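Local coordinates for protein monosaccharide-transporting ATPase (Actinobacillus succinogenes, PDB 5DTE) that binds beta-D-allopyranose between its two lobes and probably serves as the periplasmic sugar-binding component of an ABC transporter, at residues Gln72-Val77 against Ile99-Lys104; Gly230-Val235 against Gly262-Thr267; Leu144-Leu149 against Gly176-Ala181. One frame throughout, in Å; residues are numbered along the deposited sequence.

How the contacts relate
Along the chain, contact 1 comes first: it closes a loop around strand 87-90 by pairing helices 70-82 and 99-105 on the six-stranded parallel sheet. Contact 3 follows, bringing helices 138-152 and 169-182 together around strand 157-163 in the other lobe. Contact 2 closes last, joining helix 225-237 to the connection beyond helix 253-261, with strand 245-247 in between. The three loops run in series, and none encloses or crosses another. Contact 1 lies across the chain's centre from the others, its own centre about 38 Å from that of contact 2. Contacts 2 and 3, with centres about 17 Å apart, touch through a probable hydrogen bond from Q265 to N148.

Contact 1. Residues Gln72-Val77 against Ile99-Lys104; sequences QLVGLV and IPAFQK
V74 and V77, one turn apart on helix 70-82, both turn a methyl group to the CB of A101 on helix 99-105. The CB of V74 stays back from the partner helix and only branches the chain. From there CG1 is swung opposite the backbone N (chi1 178°), and this methyl ends 4.2 Å from A101 CB; CG2 takes the other branch and makes no contact with 99-104, and V74 also packs on F98. V77, whose CB bond points more directly at the partner helix, brings its CG1 to 4.4 Å from A101 CB, so that a single methyl is met by two valines. Below them, V77 and the ring of F102 both rest on V90 of strand 87-90, although the ring does not reach V77 itself.

The two helices are successive connections of the beta-alpha-beta order in this lobe of the periplasmic binding protein fold, one entering strand 87-90 and the other leaving it. With only 109 Å² buried and three aliphatic side chains involved, the helices are held here by dispersion and the hydrophobic effect, without directional bonds, and much of their placement is probably set by the sheet beneath, where V77 and F102 share V90.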
# COMPACT_ATOMS: atom_id res chain seq x y z
N GLN A 72 18.28 6.80 4.88
CA GLN A 72 18.56 7.37 3.57
C GLN A 72 17.40 8.20 3.04
O GLN A 72 17.62 9.21 2.36
CB GLN A 72 18.89 6.25 2.58
CG GLN A 72 18.96 6.68 1.14
CD GLN A 72 19.14 5.51 0.23
OE1 GLN A 72 19.09 5.63 -0.99
NE2 GLN A 72 19.35 4.33 0.83
N LEU A 73 16.17 7.79 3.35
CA LEU A 73 14.99 8.52 2.91
C LEU A 73 14.84 9.85 3.63
O LEU A 73 14.51 10.87 3.01
CB LEU A 73 13.73 7.68 3.10
CG LEU A 73 12.51 8.31 2.41
CD1 LEU A 73 12.87 8.89 1.03
CD2 LEU A 73 11.36 7.32 2.29
N VAL A 74 15.05 9.82 4.95
CA VAL A 74 15.14 11.04 5.74
C VAL A 74 16.25 11.90 5.17
O VAL A 74 16.11 13.10 5.03
CB VAL A 74 15.47 10.74 7.21
CG1 VAL A 74 15.60 12.04 7.98
CG2 VAL A 74 14.42 9.82 7.83
N GLY A 75 17.35 11.25 4.82
CA GLY A 75 18.43 11.92 4.13
C GLY A 75 17.87 12.75 3.00
O GLY A 75 18.14 13.92 2.90
N LEU A 76 17.03 12.12 2.18
CA LEU A 76 16.43 12.77 1.02
C LEU A 76 15.49 13.93 1.35
O LEU A 76 15.49 14.95 0.66
CB LEU A 76 15.68 11.73 0.20
CG LEU A 76 16.55 10.60 -0.33
CD1 LEU A 76 15.69 9.57 -1.04
CD2 LEU A 76 17.63 11.18 -1.25
N VAL A 77 14.67 13.76 2.39
CA VAL A 77 13.73 14.81 2.75
C VAL A 77 14.48 16.07 3.12
O VAL A 77 14.21 17.15 2.58
CB VAL A 77 12.84 14.42 3.92
CG1 VAL A 77 12.07 15.64 4.40
CG2 VAL A 77 11.90 13.33 3.51
N ILE A 99 9.45 12.01 12.00
CA ILE A 99 8.88 13.13 12.73
C ILE A 99 9.85 14.33 12.89
O ILE A 99 9.46 15.46 12.63
CB ILE A 99 8.36 12.68 14.11
CG1 ILE A 99 7.07 11.90 13.94
CG2 ILE A 99 8.14 13.87 15.04
CD1 ILE A 99 6.51 11.43 15.24
N PRO A 100 11.11 14.09 13.29
CA PRO A 100 11.99 15.27 13.38
C PRO A 100 12.19 15.92 12.03
O PRO A 100 12.41 17.13 11.97
CB PRO A 100 13.30 14.69 13.91
CG PRO A 100 12.91 13.44 14.60
CD PRO A 100 11.80 12.88 13.76
N ALA A 101 12.11 15.12 10.98
CA ALA A 101 12.22 15.62 9.61
C ALA A 101 11.07 16.55 9.26
O ALA A 101 11.29 17.64 8.71
CB ALA A 101 12.28 14.46 8.63
N PHE A 102 9.85 16.12 9.56
CA PHE A 102 8.65 16.89 9.29
C PHE A 102 8.62 18.21 10.07
O PHE A 102 8.23 19.25 9.53
CB PHE A 102 7.40 16.06 9.61
CG PHE A 102 6.91 15.26 8.46
CD1 PHE A 102 5.77 15.65 7.76
CD2 PHE A 102 7.60 14.13 8.02
CE1 PHE A 102 5.32 14.92 6.67
CE2 PHE A 102 7.16 13.39 6.94
CZ PHE A 102 6.02 13.79 6.26
N GLN A 103 9.04 18.19 11.33
CA GLN A 103 9.01 19.42 12.11
C GLN A 103 10.26 20.30 11.85
O GLN A 103 10.36 21.39 12.39
CB GLN A 103 8.85 19.12 13.61
CG GLN A 103 9.91 18.24 14.23
CD GLN A 103 9.58 17.86 15.66
OE1 GLN A 103 8.68 18.43 16.27
NE2 GLN A 103 10.31 16.88 16.20
N LYS A 104 11.18 19.83 11.03
CA LYS A 104 12.19 20.70 10.45
C LYS A 104 11.62 21.44 9.21
O LYS A 104 11.98 22.58 8.92
CB LYS A 104 13.43 19.90 10.07
CG LYS A 104 14.59 20.72 9.53
CD LYS A 104 15.77 19.81 9.18
CE LYS A 104 17.06 20.59 8.91
NZ LYS A 104 18.22 19.67 8.75

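Contact 2. Residues Gly230-Val235 against Gly262-Thr267; sequences GAVTAV and GKMQNT
V232 presents both of its methyl groups to the backbone and side chain of K263-M264, and this is where the contact is dense. CG2 lies 3.7 Å from the carbonyl O of K263 and CG1 3.9 Å from that same K263 O, so the valine fork packs against the oxygen with both prongs. V232 CG2 also meets the methylene M264 CG, at 3.8 Å. The M264 side chain runs across the valine at about a right angle; with chi1 at -78° its CG sits beside the backbone N and opposite the carbonyl carbon, which brings the chain nearer to the helix than its CB direction alone would. Y258 and V259 pack against M264 as well, and V246 lies against V232, so helix 253-261 and strand 245-247 add to the packing around this pair.

In the periplasmic binding protein fold of this solute-binding family, helix 225-237 links strands 219-222 and 245-247 of the parallel sheet in one lobe, while 262-267 leads away from helix 253-261. The helix stops at residue 261, and G262, with a positive phi of 96°, is the first residue to leave helical geometry. The segment then runs into strand 267-269, which pairs antiparallel with strand 301-303, and the sugar-pocket residue Q270 comes soon after.

The other flank is looser. K263 offers V232 only the base of its side chain, CB lying 4.2 Å from V232 CG1, and the remainder heads away along a mostly extended path. Its ammonium group instead forms a salt bridge with E236, farther along helix 225-237.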
# COMPACT_ATOMS: atom_id res chain seq x y z
N GLY A 230 2.81 -13.98 -6.55
CA GLY A 230 3.76 -15.01 -6.18
C GLY A 230 3.04 -16.22 -5.62
O GLY A 230 3.50 -17.35 -5.75
N ALA A 231 1.89 -15.97 -5.00
CA ALA A 231 1.10 -17.01 -4.36
C ALA A 231 0.31 -17.82 -5.37
O ALA A 231 0.17 -19.05 -5.24
CB ALA A 231 0.18 -16.39 -3.34
N VAL A 232 -0.21 -17.15 -6.39
CA VAL A 232 -0.90 -17.84 -7.48
C VAL A 232 0.03 -18.82 -8.21
O VAL A 232 -0.35 -19.95 -8.47
CB VAL A 232 -1.50 -16.85 -8.49
CG1 VAL A 232 -2.07 -17.59 -9.70
CG2 VAL A 232 -2.57 -16.01 -7.84
N THR A 233 1.24 -18.37 -8.52
CA THR A 233 2.24 -19.20 -9.19
C THR A 233 2.53 -20.49 -8.43
O THR A 233 2.73 -21.54 -9.03
CB THR A 233 3.55 -18.44 -9.38
OG1 THR A 233 3.26 -17.18 -10.00
CG2 THR A 233 4.52 -19.22 -10.25
N ALA A 234 2.54 -20.39 -7.10
CA ALA A 234 2.65 -21.56 -6.26
C ALA A 234 1.48 -22.52 -6.48
O ALA A 234 1.70 -23.69 -6.84
CB ALA A 234 2.73 -21.16 -4.80
N VAL A 235 0.24 -22.06 -6.31
CA VAL A 235 -0.88 -22.99 -6.42
C VAL A 235 -0.91 -23.65 -7.82
O VAL A 235 -1.09 -24.86 -7.92
CB VAL A 235 -2.26 -22.34 -6.05
CG1 VAL A 235 -2.16 -21.63 -4.73
CG2 VAL A 235 -2.76 -21.40 -7.12
N GLY A 262 -9.52 -15.14 -13.85
CA GLY A 262 -9.98 -16.01 -12.78
C GLY A 262 -8.84 -16.56 -11.92
O GLY A 262 -9.09 -17.23 -10.92
N LYS A 263 -7.60 -16.28 -12.31
CA LYS A 263 -6.43 -16.73 -11.56
C LYS A 263 -6.44 -16.15 -10.13
O LYS A 263 -5.89 -16.75 -9.20
CB LYS A 263 -5.14 -16.33 -12.28
CG LYS A 263 -4.89 -17.01 -13.62
CD LYS A 263 -3.42 -16.86 -14.07
CE LYS A 263 -3.13 -17.52 -15.42
NZ LYS A 263 -3.40 -18.99 -15.47
N MET A 264 -7.07 -14.98 -9.97
CA MET A 264 -7.28 -14.35 -8.67
C MET A 264 -8.76 -14.10 -8.36
O MET A 264 -9.57 -13.93 -9.26
CB MET A 264 -6.54 -13.03 -8.58
CG MET A 264 -5.05 -13.14 -8.32
SD MET A 264 -4.55 -11.59 -7.59
CE MET A 264 -2.93 -11.44 -8.32
N GLN A 265 -9.08 -14.06 -7.07
CA GLN A 265 -10.44 -13.78 -6.64
C GLN A 265 -10.70 -12.29 -6.66
O GLN A 265 -11.65 -11.81 -7.28
CB GLN A 265 -10.68 -14.33 -5.25
CG GLN A 265 -11.94 -13.77 -4.62
CD GLN A 265 -13.19 -14.17 -5.37
OE1 GLN A 265 -13.25 -15.26 -5.97
NE2 GLN A 265 -14.19 -13.30 -5.36
N ASN A 266 -9.84 -11.55 -5.96
CA ASN A 266 -9.94 -10.10 -5.92
C ASN A 266 -8.63 -9.45 -5.57
O ASN A 266 -7.72 -10.09 -5.05
CB ASN A 266 -10.99 -9.68 -4.90
CG ASN A 266 -10.49 -9.80 -3.48
OD1 ASN A 266 -9.87 -8.87 -2.95
ND2 ASN A 266 -10.74 -10.94 -2.86
N THR A 267 -8.54 -8.15 -5.85
CA THR A 267 -7.51 -7.28 -5.29
C THR A 267 -8.23 -6.01 -4.92
O THR A 267 -9.37 -5.83 -5.35
CB THR A 267 -6.38 -6.99 -6.28
OG1 THR A 267 -5.26 -6.43 -5.58
CG2 THR A 267 -6.84 -6.02 -7.34

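Contact 3. Residues Leu144-Leu149 against Gly176-Ala181; sequences LEAKNL and GGALKA
A178 and A181 of helix 169-182 receive the CB of A146, a methyl of helix 138-152 that sits between them. Entering from the N-terminal side, the segment first comes close at A178, where the backbone itself is met: A146 CB lies 3.5 Å from A178 CA and 3.8 Å from A178 CB, and the two CA atoms are 4.9 Å apart. L179 points away from the interface. K180 follows at the exposed edge, where it makes a cation-pi contact with Y143 of the facing helix. A181 then directs its CB inward, 3.6 Å from A146 CB and 4.0 Å from the backbone N of K147, so that A146 is seated between two alanines of successive turns.

The axes of the two short helical segments cross at -39° and approach to 7.8 Å. The helices flank strand 157-163 in the alternating strand-helix order of this lobe and pack side by side on one face of its parallel sheet, where F221 of strand 219-222 touches A146 and A178 from below. K147 runs along the partly exposed edge, its ammonium group weakly engaged by E184 and Y185.

The close axis approach is consistent with small residues, A146, A178 and A181, at the interface; the attraction is that of methyl groups and main chain in van der Waals contact, with the lysines K147 and K180 finding their polar partners at the edge of the contact.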
# COMPACT_ATOMS: atom_id res chain seq x y z
N LEU A 144 -12.47 -5.57 3.86
CA LEU A 144 -13.23 -5.75 2.63
C LEU A 144 -12.65 -6.87 1.76
O LEU A 144 -13.39 -7.61 1.14
CB LEU A 144 -13.28 -4.44 1.84
CG LEU A 144 -14.26 -3.33 2.26
CD1 LEU A 144 -13.81 -1.97 1.73
CD2 LEU A 144 -15.67 -3.65 1.79
N GLU A 145 -11.32 -6.99 1.72
CA GLU A 145 -10.66 -7.96 0.85
C GLU A 145 -10.77 -9.38 1.39
O GLU A 145 -10.93 -10.33 0.63
CB GLU A 145 -9.17 -7.60 0.65
CG GLU A 145 -8.35 -8.68 -0.11
CD GLU A 145 -6.84 -8.53 0.03
OE1 GLU A 145 -6.32 -7.40 0.18
OE2 GLU A 145 -6.14 -9.56 -0.03
N ALA A 146 -10.65 -9.53 2.70
CA ALA A 146 -10.76 -10.86 3.30
C ALA A 146 -12.20 -11.34 3.16
O ALA A 146 -12.46 -12.49 2.80
CB ALA A 146 -10.34 -10.83 4.75
N LYS A 147 -13.12 -10.43 3.43
CA LYS A 147 -14.54 -10.73 3.45
C LYS A 147 -14.99 -11.28 2.11
O LYS A 147 -15.83 -12.18 2.07
CB LYS A 147 -15.35 -9.48 3.80
CG LYS A 147 -16.72 -9.80 4.36
CD LYS A 147 -17.27 -8.65 5.19
CE LYS A 147 -18.69 -8.93 5.64
NZ LYS A 147 -18.89 -10.38 5.91
N ASN A 148 -14.41 -10.76 1.04
CA ASN A 148 -14.78 -11.17 -0.31
C ASN A 148 -14.31 -12.59 -0.62
O ASN A 148 -15.04 -13.38 -1.23
CB ASN A 148 -14.20 -10.17 -1.31
CG ASN A 148 -14.70 -10.40 -2.72
OD1 ASN A 148 -14.02 -11.02 -3.55
ND2 ASN A 148 -15.89 -9.88 -3.02
N LEU A 149 -13.10 -12.91 -0.18
CA LEU A 149 -12.52 -14.24 -0.34
C LEU A 149 -13.19 -15.27 0.57
O LEU A 149 -13.34 -16.43 0.20
CB LEU A 149 -11.02 -14.19 -0.06
CG LEU A 149 -10.20 -15.48 0.02
CD1 LEU A 149 -9.88 -16.01 -1.38
CD2 LEU A 149 -8.93 -15.29 0.86
N GLY A 176 -4.80 -7.09 10.40
CA GLY A 176 -5.83 -6.89 11.41
C GLY A 176 -7.21 -6.81 10.77
O GLY A 176 -8.20 -7.32 11.32
N GLY A 177 -7.26 -6.16 9.61
CA GLY A 177 -8.47 -6.12 8.80
C GLY A 177 -8.94 -7.51 8.36
O GLY A 177 -10.10 -7.86 8.52
N ALA A 178 -8.02 -8.29 7.80
CA ALA A 178 -8.33 -9.66 7.41
C ALA A 178 -8.81 -10.48 8.61
O ALA A 178 -9.89 -11.09 8.57
CB ALA A 178 -7.11 -10.31 6.77
N LEU A 179 -8.01 -10.48 9.68
CA LEU A 179 -8.32 -11.23 10.90
C LEU A 179 -9.74 -10.95 11.38
O LEU A 179 -10.48 -11.89 11.71
CB LEU A 179 -7.32 -10.90 12.02
CG LEU A 179 -5.87 -11.43 11.90
CD1 LEU A 179 -5.08 -11.17 13.17
CD2 LEU A 179 -5.84 -12.91 11.55
N LYS A 180 -10.13 -9.68 11.41
CA LYS A 180 -11.46 -9.32 11.86
C LYS A 180 -12.54 -9.97 11.00
O LYS A 180 -13.58 -10.38 11.50
CB LYS A 180 -11.66 -7.81 11.86
CG LYS A 180 -13.04 -7.43 12.37
CD LYS A 180 -13.56 -6.18 11.71
CE LYS A 180 -14.98 -5.87 12.16
NZ LYS A 180 -15.20 -4.40 12.32
N ALA A 181 -12.26 -10.08 9.71
CA ALA A 181 -13.23 -10.59 8.76
C ALA A 181 -13.45 -12.11 8.85
O ALA A 181 -14.60 -12.57 8.75
CB ALA A 181 -12.80 -10.22 7.37